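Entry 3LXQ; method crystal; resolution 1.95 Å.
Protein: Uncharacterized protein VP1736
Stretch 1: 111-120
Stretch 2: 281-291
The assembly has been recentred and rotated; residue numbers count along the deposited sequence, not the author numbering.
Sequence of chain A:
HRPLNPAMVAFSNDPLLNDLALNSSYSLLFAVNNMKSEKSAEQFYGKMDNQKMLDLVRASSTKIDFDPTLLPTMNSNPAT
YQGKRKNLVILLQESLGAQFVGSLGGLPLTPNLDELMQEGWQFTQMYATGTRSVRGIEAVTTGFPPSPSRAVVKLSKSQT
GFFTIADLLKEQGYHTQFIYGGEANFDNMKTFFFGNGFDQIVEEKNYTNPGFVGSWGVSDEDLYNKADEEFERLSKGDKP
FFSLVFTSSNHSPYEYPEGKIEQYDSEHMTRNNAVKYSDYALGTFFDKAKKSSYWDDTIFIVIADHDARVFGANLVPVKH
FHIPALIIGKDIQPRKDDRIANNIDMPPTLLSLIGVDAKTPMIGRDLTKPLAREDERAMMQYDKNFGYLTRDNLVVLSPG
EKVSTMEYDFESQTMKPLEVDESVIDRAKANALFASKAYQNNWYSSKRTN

Stretch 1, residues 111-120: PNLDELMQEG
Stretch 2 (281-291) ALGTFFDKAKK

This is a small helix-to-helix packing contact, burying 313 Å² over both sides, in which a close approach at a glycine leads into a leucine and phenylalanine cluster and ends in a salt bridge. The two segments lie at least 169 residues apart in sequence wherever they touch. Helix 111-118 and helix 281-289 run in broadly the same sense, with 44° between their N-to-C directions and axes that come within 8.9 Å. Both have ordinary helical backbones, with phi near -65° and psi mostly between -25° and -50°; a typical i to i+4 bond joins Phe 286 N to Leu 282 O at 3.0 Å.

The register is set by Asn 112 and Gly 283, whose CA atoms are 5.3 Å apart. Asn 112 points toward the partner helix with chi1 m (-70°) and chi2 -55°, laying its CG 3.9 Å from Gly 283 CA. Glycine suits this spot because a CB here would point toward Asn 112 and fall 2.5 Å from its CG, a clash.

Beyond this approach the packing is apolar. Leu 113 leaves its helix sideways, but its t,p rotamer brings the end nearer, so that CD1 meets Leu 282 CD2 at 3.9 Å. Leu 282 points toward the first helix and is also t,p; both residues are buried, where branched aliphatic ends can fill space without leaving polar groups unpaired. One turn along, Leu 116 (m,t) points toward the second helix and has the largest covered area of any residue here, 71 Å². Its CD1 lies 3.6 Å from CD2 of Phe 286, approaching the ring obliquely. Phe 286, with chi1 -85° and chi2 -74°, also points toward its partner and offers a broad apolar surface to the leucine.

At the C-terminal end the contact becomes ionic. Glu 119 follows its helix in a loop or turn conformation (phi/psi -84°/-1°), its side chain at chi1 m, chi2 t and chi3 -142°. Lys 290 has phi/psi -74°/-18° and chi1 m, with chi2 through chi4 all t. This extended chain carries NZ to 2.6 Å from Glu 119 OE2, where NZ donates the hydrogen bond of a salt bridge. NZ also lies 3.6 Å from Leu 116 CD2, so the charged group sits beside the apolar cluster. The opposite charges meet at a more exposed margin, while the leucines and phenylalanine are buried.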

# COMPACT_ATOMS: atom_id res chain seq x y z
N PRO A 111 0.77 13.74 15.71
CA PRO A 111 -0.32 14.70 15.91
C PRO A 111 -0.86 15.37 14.64
O PRO A 111 -2.06 15.63 14.57
CB PRO A 111 0.30 15.75 16.85
CG PRO A 111 1.76 15.60 16.72
CD PRO A 111 2.01 14.15 16.40
N ASN A 112 -0.01 15.65 13.65
CA ASN A 112 -0.48 16.19 12.38
C ASN A 112 -1.37 15.20 11.64
O ASN A 112 -2.43 15.57 11.15
CB ASN A 112 0.67 16.62 11.47
CG ASN A 112 1.39 17.86 11.99
OD1 ASN A 112 0.78 18.91 12.24
ND2 ASN A 112 2.70 17.75 12.15
N LEU A 113 -0.94 13.93 11.56
CA LEU A 113 -1.74 12.90 10.89
C LEU A 113 -3.05 12.63 11.62
O LEU A 113 -4.09 12.52 10.99
CB LEU A 113 -0.95 11.59 10.70
CG LEU A 113 -1.64 10.45 9.93
CD1 LEU A 113 -1.91 10.83 8.47
CD2 LEU A 113 -0.83 9.15 10.01
N ASP A 114 -2.99 12.56 12.95
CA ASP A 114 -4.16 12.34 13.80
C ASP A 114 -5.28 13.34 13.49
O ASP A 114 -6.45 12.97 13.43
CB ASP A 114 -3.79 12.48 15.28
CG ASP A 114 -3.03 11.29 15.81
OD1 ASP A 114 -2.70 10.35 15.04
OD2 ASP A 114 -2.77 11.30 17.03
N GLU A 115 -4.88 14.60 13.34
CA GLU A 115 -5.79 15.69 13.04
C GLU A 115 -6.39 15.52 11.64
O GLU A 115 -7.60 15.65 11.47
CB GLU A 115 -5.05 17.03 13.14
CG GLU A 115 -5.95 18.24 13.14
CD GLU A 115 -6.72 18.40 14.44
OE1 GLU A 115 -7.46 17.47 14.82
OE2 GLU A 115 -6.58 19.47 15.08
N LEU A 116 -5.53 15.23 10.67
CA LEU A 116 -5.94 14.98 9.29
C LEU A 116 -6.86 13.76 9.14
O LEU A 116 -7.66 13.66 8.19
CB LEU A 116 -4.71 14.83 8.40
CG LEU A 116 -3.84 16.07 8.19
CD1 LEU A 116 -2.42 15.67 7.84
CD2 LEU A 116 -4.44 16.98 7.13
N MSE A 117 -6.72 12.82 10.07
CA MSE A 117 -7.53 11.60 10.12
C MSE A 117 -9.00 11.92 10.31
O MSE A 117 -9.86 11.28 9.69
CB MSE A 117 -7.07 10.69 11.25
CG MSE A 117 -5.71 10.06 11.05
SE MSE A 117 -5.80 8.25 10.34
CE MSE A 117 -6.47 8.59 8.59
N GLN A 118 -9.29 12.89 11.17
CA GLN A 118 -10.65 13.33 11.42
C GLN A 118 -11.23 13.99 10.17
O GLN A 118 -12.44 14.00 9.97
CB GLN A 118 -10.70 14.32 12.60
CG GLN A 118 -9.93 13.92 13.87
CD GLN A 118 -10.13 12.47 14.30
OE1 GLN A 118 -11.22 11.90 14.16
NE2 GLN A 118 -9.07 11.86 14.83
N GLU A 119 -10.35 14.52 9.33
CA GLU A 119 -10.77 15.27 8.15
C GLU A 119 -11.07 14.40 6.94
O GLU A 119 -11.47 14.92 5.90
CB GLU A 119 -9.73 16.35 7.81
CG GLU A 119 -9.66 17.48 8.84
CD GLU A 119 -8.43 18.36 8.70
OE1 GLU A 119 -7.87 18.76 9.75
OE2 GLU A 119 -8.02 18.65 7.56
N GLY A 120 -10.92 13.08 7.06
CA GLY A 120 -11.16 12.21 5.91
C GLY A 120 -11.58 10.76 6.14
O GLY A 120 -12.11 10.39 7.19
N ALA A 281 6.69 16.80 9.01
CA ALA A 281 6.99 17.02 7.61
C ALA A 281 5.75 16.86 6.74
O ALA A 281 5.56 17.62 5.78
CB ALA A 281 8.11 16.09 7.15
N LEU A 282 4.90 15.88 7.08
CA LEU A 282 3.64 15.64 6.36
C LEU A 282 2.67 16.81 6.56
O LEU A 282 2.02 17.24 5.60
CB LEU A 282 2.98 14.33 6.81
CG LEU A 282 1.63 13.93 6.18
CD1 LEU A 282 1.73 13.77 4.67
CD2 LEU A 282 1.10 12.66 6.82
N GLY A 283 2.61 17.30 7.80
CA GLY A 283 1.77 18.45 8.18
C GLY A 283 2.11 19.69 7.36
O GLY A 283 1.20 20.41 6.92
N THR A 284 3.40 19.92 7.16
CA THR A 284 3.88 21.01 6.30
C THR A 284 3.47 20.82 4.84
O THR A 284 3.23 21.80 4.14
CB THR A 284 5.42 21.25 6.38
OG1 THR A 284 6.13 20.12 5.86
CG2 THR A 284 5.87 21.53 7.81
N PHE A 285 3.39 19.57 4.37
CA PHE A 285 2.86 19.30 3.03
C PHE A 285 1.39 19.68 2.93
O PHE A 285 0.99 20.36 1.98
CB PHE A 285 3.02 17.84 2.61
CG PHE A 285 2.40 17.54 1.27
CD1 PHE A 285 3.08 17.80 0.09
CD2 PHE A 285 1.10 17.04 1.19
CE1 PHE A 285 2.50 17.54 -1.14
CE2 PHE A 285 0.50 16.79 -0.04
CZ PHE A 285 1.20 17.03 -1.21
N PHE A 286 0.58 19.22 3.89
CA PHE A 286 -0.87 19.47 3.84
C PHE A 286 -1.27 20.93 4.10
O PHE A 286 -2.30 21.39 3.59
CB PHE A 286 -1.65 18.51 4.76
CG PHE A 286 -1.97 17.19 4.10
CD1 PHE A 286 -2.96 17.11 3.12
CD2 PHE A 286 -1.27 16.03 4.44
CE1 PHE A 286 -3.26 15.90 2.50
CE2 PHE A 286 -1.57 14.81 3.82
CZ PHE A 286 -2.55 14.74 2.85
N ASP A 287 -0.45 21.65 4.87
CA ASP A 287 -0.68 23.09 5.10
C ASP A 287 -0.55 23.84 3.78
O ASP A 287 -1.28 24.81 3.52
CB ASP A 287 0.33 23.66 6.10
CG ASP A 287 0.11 23.15 7.52
OD1 ASP A 287 -1.04 22.78 7.88
OD2 ASP A 287 1.11 23.11 8.28
N LYS A 288 0.39 23.38 2.96
CA LYS A 288 0.62 23.93 1.64
C LYS A 288 -0.43 23.41 0.68
O LYS A 288 -0.99 24.17 -0.10
CB LYS A 288 2.03 23.57 1.16
CG LYS A 288 3.14 24.04 2.11
CD LYS A 288 4.40 24.46 1.38
CE LYS A 288 5.15 23.29 0.77
NZ LYS A 288 6.19 23.75 -0.20
N ALA A 289 -0.70 22.11 0.77
CA ALA A 289 -1.65 21.43 -0.12
C ALA A 289 -3.05 22.06 -0.09
O ALA A 289 -3.71 22.19 -1.13
CB ALA A 289 -1.72 19.94 0.23
N LYS A 290 -3.49 22.43 1.11
CA LYS A 290 -4.83 22.95 1.31
C LYS A 290 -5.03 24.37 0.77
O LYS A 290 -6.16 24.81 0.59
CB LYS A 290 -5.20 22.89 2.78
CG LYS A 290 -5.49 21.49 3.30
CD LYS A 290 -5.61 21.53 4.81
CE LYS A 290 -6.21 20.27 5.37
NZ LYS A 290 -6.06 20.23 6.86
N LYS A 291 -3.93 25.08 0.54
CA LYS A 291 -4.00 26.42 -0.06
C LYS A 291 -3.40 26.41 -1.48
O LYS A 291 -2.98 27.45 -1.99
CB LYS A 291 -3.29 27.44 0.83